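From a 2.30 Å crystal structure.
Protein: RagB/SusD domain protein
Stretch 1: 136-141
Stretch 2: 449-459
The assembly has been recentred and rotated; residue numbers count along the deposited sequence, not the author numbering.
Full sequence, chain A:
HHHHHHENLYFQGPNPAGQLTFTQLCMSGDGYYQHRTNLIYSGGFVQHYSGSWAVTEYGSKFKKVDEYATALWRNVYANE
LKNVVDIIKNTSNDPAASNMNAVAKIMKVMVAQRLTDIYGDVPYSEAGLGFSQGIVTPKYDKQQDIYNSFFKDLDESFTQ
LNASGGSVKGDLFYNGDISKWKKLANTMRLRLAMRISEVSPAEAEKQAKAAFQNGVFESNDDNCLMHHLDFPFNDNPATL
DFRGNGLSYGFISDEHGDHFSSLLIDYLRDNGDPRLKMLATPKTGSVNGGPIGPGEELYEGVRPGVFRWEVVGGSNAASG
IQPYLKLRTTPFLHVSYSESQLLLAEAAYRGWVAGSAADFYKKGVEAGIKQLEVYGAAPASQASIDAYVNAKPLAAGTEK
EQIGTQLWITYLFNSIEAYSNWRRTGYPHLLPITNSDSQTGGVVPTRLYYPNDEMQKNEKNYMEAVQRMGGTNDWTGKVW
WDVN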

ATOM      1  N   VAL A 136      14.887  -5.914 -25.795  1.00 42.54           N
ATOM      2  CA  VAL A 136      15.192  -7.213 -25.201  1.00 40.84           C
ATOM      3  C   VAL A 136      16.142  -7.085 -24.004  1.00 44.36           C
ATOM      4  O   VAL A 136      16.116  -7.930 -23.099  1.00 45.87           O
ATOM      5  CB  VAL A 136      15.802  -8.197 -26.242  1.00 35.21           C
ATOM      6  CG1 VAL A 136      14.732  -8.769 -27.189  1.00 39.55           C
ATOM      7  CG2 VAL A 136      16.967  -7.540 -27.003  1.00 34.58           C
ATOM      8  N   THR A 137      16.977  -6.044 -23.983  1.00 38.30           N
ATOM      9  CA  THR A 137      17.856  -5.826 -22.831  1.00 32.41           C
ATOM     10  C   THR A 137      17.760  -4.409 -22.243  1.00 32.10           C
ATOM     11  O   THR A 137      18.717  -3.637 -22.333  1.00 27.83           O
ATOM     12  CB  THR A 137      19.335  -6.093 -23.183  1.00 24.79           C
ATOM     13  OG1 THR A 137      19.812  -5.119 -24.122  1.00 29.61           O
ATOM     14  CG2 THR A 137      19.532  -7.511 -23.728  1.00 20.78           C
ATOM     15  N   PRO A 138      16.615  -4.068 -21.628  1.00 24.71           N
ATOM     16  CA  PRO A 138      16.461  -2.728 -21.038  1.00 25.41           C
ATOM     17  C   PRO A 138      17.320  -2.534 -19.798  1.00 21.00           C
ATOM     18  O   PRO A 138      17.452  -3.457 -18.983  1.00 20.32           O
ATOM     19  CB  PRO A 138      14.980  -2.683 -20.662  1.00 27.27           C
ATOM     20  CG  PRO A 138      14.657  -4.104 -20.349  1.00 29.30           C
ATOM     21  CD  PRO A 138      15.464  -4.935 -21.327  1.00 23.91           C
ATOM     22  N   LYS A 139      17.874  -1.336 -19.648  1.00 20.10           N
ATOM     23  CA  LYS A 139      18.674  -0.995 -18.475  1.00 22.24           C
ATOM     24  C   LYS A 139      17.785  -0.838 -17.244  1.00 20.83           C
ATOM     25  O   LYS A 139      16.561  -0.689 -17.358  1.00 17.27           O
ATOM     26  CB  LYS A 139      19.479   0.284 -18.726  1.00 18.94           C
ATOM     27  CG  LYS A 139      18.627   1.547 -18.797  1.00 24.16           C
ATOM     28  CD  LYS A 139      19.456   2.732 -19.262  1.00 22.58           C
ATOM     29  CE  LYS A 139      18.622   3.994 -19.483  1.00 22.45           C
ATOM     30  NZ  LYS A 139      18.434   4.811 -18.231  1.00 22.20           N
ATOM     31  N   TYR A 140      18.403  -0.912 -16.068  1.00 19.43           N
ATOM     32  CA  TYR A 140      17.713  -0.666 -14.804  1.00 17.56           C
ATOM     33  C   TYR A 140      17.922   0.792 -14.464  1.00 16.32           C
ATOM     34  O   TYR A 140      19.060   1.209 -14.335  1.00 18.57           O
ATOM     35  CB  TYR A 140      18.259  -1.570 -13.692  1.00 14.61           C
ATOM     36  CG  TYR A 140      17.909  -3.051 -13.816  1.00 17.40           C
ATOM     37  CD1 TYR A 140      18.192  -3.769 -14.987  1.00 16.22           C
ATOM     38  CD2 TYR A 140      17.335  -3.741 -12.743  1.00 17.72           C
ATOM     39  CE1 TYR A 140      17.889  -5.115 -15.103  1.00 14.02           C
ATOM     40  CE2 TYR A 140      17.025  -5.092 -12.843  1.00 19.42           C
ATOM     41  CZ  TYR A 140      17.299  -5.770 -14.030  1.00 20.39           C
ATOM     42  OH  TYR A 140      16.983  -7.092 -14.141  1.00 14.53           O
ATOM     43  N   ASP A 141      16.863   1.596 -14.396  1.00 18.77           N
ATOM     44  CA  ASP A 141      17.045   3.004 -14.002  1.00 18.62           C
ATOM     45  C   ASP A 141      17.385   3.091 -12.524  1.00 20.09           C
ATOM     46  O   ASP A 141      16.814   2.352 -11.715  1.00 21.22           O
ATOM     47  CB  ASP A 141      15.804   3.867 -14.255  1.00 17.00           C
ATOM     48  CG  ASP A 141      15.331   3.835 -15.694  1.00 15.55           C
ATOM     49  OD1 ASP A 141      16.105   3.480 -16.600  1.00 18.17           O
ATOM     50  OD2 ASP A 141      14.157   4.185 -15.925  1.00 20.18           O
TER
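Stretch 2 (449-459) YYPNDEMQKNE

The most unusual feature of this contact is the side-chain amide of N458, whose nitrogen bonds both across to P138 and back to its own helix. N458 ND2 donates to the backbone carbonyl of P138, with ND2 to P138 O at 2.9 Å. The N-H...O angle is 167°, so the bond is nearly straight. The same nitrogen also makes a weak hydrogen bond within its own stretch, from N458 ND2 to E454 OE1 at 3.3 Å. E454 OE1 in turn accepts from the hydroxyl of Y140, with Y140 OH to E454 OE1 at 2.8 Å. A short chain of polar contacts therefore runs from the P138 carbonyl through N458 and E454 to the end of the Y140 side chain.

Stretch 1 is extended and irregular, with no helix or strand. Stretch 2 begins as a loop at Y449 to P451, then winds into a short helix that ends at K457. Within the helix K457 N hydrogen-bonds to D453 O at 2.9 Å; just past its end N458 N hydrogen-bonds to E454 O at 2.9 Å. N458 is the first residue to leave helical phi/psi, at -142/45. It also sits immediately before a further helix, but its side chain makes no capping bond there. Its OD1 is hydrogen-bonded to a residue just outside the stretch.

The two stretches run in broadly opposite senses, though far from strictly antiparallel. The start of stretch 1 lies by the end of the helix, at K457 and N458. Farther along stretch 1, Y140 reaches back to E454 and Y450. No strand pairing is involved, and side chains donate both hydrogen bonds across the contact, one to a backbone carbonyl and one to a carboxylate. The nearest CA atoms are those of T137 and N458, 5.2 Å apart; the backbones come closer at V136 O and K457 O, 4.0 Å apart.

N458 points its CA-to-CB bond toward stretch 1 and is buried. Its chi1 is in the t well. T137 CB lies 3.2 Å from N458 OD1, and P138 CD lies 3.6 Å from N458 ND2. The amide is thus packed against T137 and P138 as well as bonded to the P138 carbonyl. K457 touches more lightly through its backbone: T137 CG2 is 4.0 Å from K457 O.

Y140 has the largest area covered by the other stretch, 108 of the 328 Å² buried on both sides together. Its CA-to-CB bond also points toward stretch 2, and chi1 is m. The ring presents its edge to the face of Y450. The centroids are 4.9 Å apart, the planes meet at 67°, and Y140 CE2 is 3.7 Å from Y450 CZ. N458 ND2 lies near the plane of the Y140 ring, at its edge, 3.9 Å from Y140 CE1. The tyrosine is thus held by an aromatic contact and by the hydrogen bond from its hydroxyl.

K139 takes no part. Its CA-to-CB bond points away from stretch 2, and K139 NZ forms a salt bridge with D141 OD1 at 3.1 Å within stretch 1.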

ATOM      1  N   TYR A 449      13.538  -9.604  -4.535  1.00 13.96           N
ATOM      2  CA  TYR A 449      14.694  -9.708  -5.422  1.00  8.58           C
ATOM      3  C   TYR A 449      14.298  -9.943  -6.892  1.00 10.00           C
ATOM      4  O   TYR A 449      13.266 -10.553  -7.184  1.00  9.44           O
ATOM      5  CB  TYR A 449      15.634 -10.809  -4.901  1.00  9.44           C
ATOM      6  CG  TYR A 449      14.952 -12.128  -4.560  1.00 13.22           C
ATOM      7  CD1 TYR A 449      14.497 -12.392  -3.269  1.00 14.60           C
ATOM      8  CD2 TYR A 449      14.770 -13.113  -5.527  1.00 11.01           C
ATOM      9  CE1 TYR A 449      13.879 -13.596  -2.952  1.00 13.20           C
ATOM     10  CE2 TYR A 449      14.163 -14.321  -5.214  1.00 14.42           C
ATOM     11  CZ  TYR A 449      13.717 -14.553  -3.915  1.00 13.13           C
ATOM     12  OH  TYR A 449      13.089 -15.740  -3.612  1.00  9.22           O
ATOM     13  N   TYR A 450      15.133  -9.454  -7.810  1.00  8.97           N
ATOM     14  CA  TYR A 450      14.893  -9.639  -9.246  1.00 12.04           C
ATOM     15  C   TYR A 450      14.924 -11.128  -9.580  1.00 13.93           C
ATOM     16  O   TYR A 450      15.709 -11.867  -8.985  1.00 13.34           O
ATOM     17  CB  TYR A 450      15.949  -8.940 -10.097  1.00 11.10           C
ATOM     18  CG  TYR A 450      16.369  -7.526  -9.741  1.00  8.05           C
ATOM     19  CD1 TYR A 450      15.453  -6.517  -9.518  1.00  9.94           C
ATOM     20  CD2 TYR A 450      17.720  -7.207  -9.674  1.00  9.25           C
ATOM     21  CE1 TYR A 450      15.885  -5.212  -9.218  1.00 10.36           C
ATOM     22  CE2 TYR A 450      18.163  -5.933  -9.389  1.00 10.33           C
ATOM     23  CZ  TYR A 450      17.258  -4.939  -9.159  1.00 10.76           C
ATOM     24  OH  TYR A 450      17.736  -3.682  -8.868  1.00  9.56           O
ATOM     25  N   PRO A 451      14.072 -11.576 -10.530  1.00 15.47           N
ATOM     26  CA  PRO A 451      14.134 -12.991 -10.925  1.00 12.14           C
ATOM     27  C   PRO A 451      15.416 -13.314 -11.680  1.00 11.71           C
ATOM     28  O   PRO A 451      15.943 -12.475 -12.429  1.00 11.07           O
ATOM     29  CB  PRO A 451      12.891 -13.174 -11.824  1.00 14.24           C
ATOM     30  CG  PRO A 451      12.602 -11.807 -12.338  1.00 12.52           C
ATOM     31  CD  PRO A 451      13.019 -10.841 -11.253  1.00 10.57           C
ATOM     32  N   ASN A 452      15.904 -14.527 -11.451  1.00 11.50           N
ATOM     33  CA  ASN A 452      17.090 -15.054 -12.089  1.00 16.56           C
ATOM     34  C   ASN A 452      17.006 -15.073 -13.639  1.00 15.87           C
ATOM     35  O   ASN A 452      18.027 -15.057 -14.335  1.00 18.08           O
ATOM     36  CB  ASN A 452      17.372 -16.459 -11.541  1.00 14.77           C
ATOM     37  CG  ASN A 452      18.731 -16.965 -11.953  1.00 16.43           C
ATOM     38  OD1 ASN A 452      19.720 -16.259 -11.806  1.00 16.79           O
ATOM     39  ND2 ASN A 452      18.784 -18.171 -12.512  1.00 16.21           N
ATOM     40  N   ASP A 453      15.790 -15.079 -14.168  1.00 15.43           N
ATOM     41  CA  ASP A 453      15.578 -14.929 -15.605  1.00 16.70           C
ATOM     42  C   ASP A 453      16.251 -13.675 -16.129  1.00 19.34           C
ATOM     43  O   ASP A 453      16.679 -13.638 -17.275  1.00 20.39           O
ATOM     44  CB  ASP A 453      14.085 -14.860 -15.940  1.00 19.93           C
ATOM     45  CG  ASP A 453      13.333 -16.072 -15.473  1.00 19.17           C
ATOM     46  OD1 ASP A 453      13.001 -16.144 -14.263  1.00 35.69           O
ATOM     47  OD2 ASP A 453      13.108 -16.970 -16.308  1.00 24.70           O
ATOM     48  N   GLU A 454      16.315 -12.634 -15.295  1.00 17.71           N
ATOM     49  CA  GLU A 454      16.962 -11.394 -15.695  1.00 16.73           C
ATOM     50  C   GLU A 454      18.460 -11.609 -15.819  1.00 18.06           C
ATOM     51  O   GLU A 454      19.099 -11.047 -16.695  1.00 20.40           O
ATOM     52  CB  GLU A 454      16.657 -10.276 -14.705  1.00 15.21           C
ATOM     53  CG  GLU A 454      15.273  -9.706 -14.883  1.00 14.05           C
ATOM     54  CD  GLU A 454      15.130  -8.978 -16.212  1.00 17.60           C
ATOM     55  OE1 GLU A 454      16.043  -8.209 -16.565  1.00 16.25           O
ATOM     56  OE2 GLU A 454      14.116  -9.181 -16.904  1.00 14.32           O
ATOM     57  N   MET A 455      19.016 -12.434 -14.945  1.00 17.28           N
ATOM     58  CA  MET A 455      20.421 -12.810 -15.052  1.00 18.13           C
ATOM     59  C   MET A 455      20.675 -13.628 -16.322  1.00 17.16           C
ATOM     60  O   MET A 455      21.755 -13.555 -16.907  1.00 17.67           O
ATOM     61  CB  MET A 455      20.862 -13.598 -13.813  1.00 21.54           C
ATOM     62  CG  MET A 455      22.284 -14.135 -13.866  1.00 23.74           C
ATOM     63  SD  MET A 455      23.529 -12.817 -13.830  1.00 35.40           S
ATOM     64  CE  MET A 455      24.976 -13.745 -14.366  1.00 34.23           C
ATOM     65  N   GLN A 456      19.677 -14.386 -16.760  1.00 16.27           N
ATOM     66  CA  GLN A 456      19.881 -15.256 -17.919  1.00 18.45           C
ATOM     67  C   GLN A 456      19.624 -14.572 -19.278  1.00 20.00           C
ATOM     68  O   GLN A 456      20.223 -14.955 -20.274  1.00 25.56           O
ATOM     69  CB  GLN A 456      18.995 -16.487 -17.788  1.00 18.03           C
ATOM     70  CG  GLN A 456      19.453 -17.440 -16.696  1.00 16.68           C
ATOM     71  CD  GLN A 456      18.380 -18.418 -16.296  1.00 13.38           C
ATOM     72  OE1 GLN A 456      17.185 -18.084 -16.284  1.00 18.93           O
ATOM     73  NE2 GLN A 456      18.786 -19.634 -15.970  1.00 11.59           N
ATOM     74  N   LYS A 457      18.759 -13.558 -19.299  1.00 17.31           N
ATOM     75  CA  LYS A 457      18.296 -12.901 -20.532  1.00 21.93           C
ATOM     76  C   LYS A 457      18.727 -11.443 -20.653  1.00 22.46           C
ATOM     77  O   LYS A 457      18.540 -10.823 -21.700  1.00 21.57           O
ATOM     78  CB  LYS A 457      16.765 -12.933 -20.622  1.00 17.90           C
ATOM     79  CG  LYS A 457      16.157 -14.253 -21.006  1.00 24.97           C
ATOM     80  CD  LYS A 457      14.675 -14.051 -21.268  1.00 22.13           C
ATOM     81  CE  LYS A 457      14.031 -13.482 -20.020  1.00 26.04           C
ATOM     82  NZ  LYS A 457      12.618 -13.141 -20.263  1.00 30.70           N
ATOM     83  N   ASN A 458      19.168 -10.860 -19.546  1.00 18.10           N
ATOM     84  CA  ASN A 458      19.529  -9.449 -19.512  1.00 18.31           C
ATOM     85  C   ASN A 458      20.749  -9.236 -18.627  1.00 14.49           C
ATOM     86  O   ASN A 458      20.797  -8.312 -17.830  1.00 20.06           O
ATOM     87  CB  ASN A 458      18.345  -8.614 -19.029  1.00 12.83           C
ATOM     88  CG  ASN A 458      18.507  -7.132 -19.329  1.00 18.09           C
ATOM     89  OD1 ASN A 458      19.446  -6.719 -20.007  1.00 18.47           O
ATOM     90  ND2 ASN A 458      17.600  -6.329 -18.821  1.00 12.58           N
ATOM     91  N   GLU A 459      21.747 -10.090 -18.795  1.00 15.16           N
ATOM     92  CA  GLU A 459      22.826 -10.223 -17.818  1.00 21.88           C
ATOM     93  C   GLU A 459      23.578  -8.939 -17.463  1.00 18.15           C
ATOM     94  O   GLU A 459      23.806  -8.657 -16.280  1.00 19.26           O
ATOM     95  CB  GLU A 459      23.845 -11.258 -18.308  1.00 21.45           C
ATOM     96  CG  GLU A 459      24.949 -11.506 -17.291  1.00 24.09           C
ATOM     97  CD  GLU A 459      25.960 -12.527 -17.761  1.00 35.14           C
ATOM     98  OE1 GLU A 459      25.752 -13.123 -18.841  1.00 34.04           O
ATOM     99  OE2 GLU A 459      26.977 -12.710 -17.058  1.00 40.43           O
TER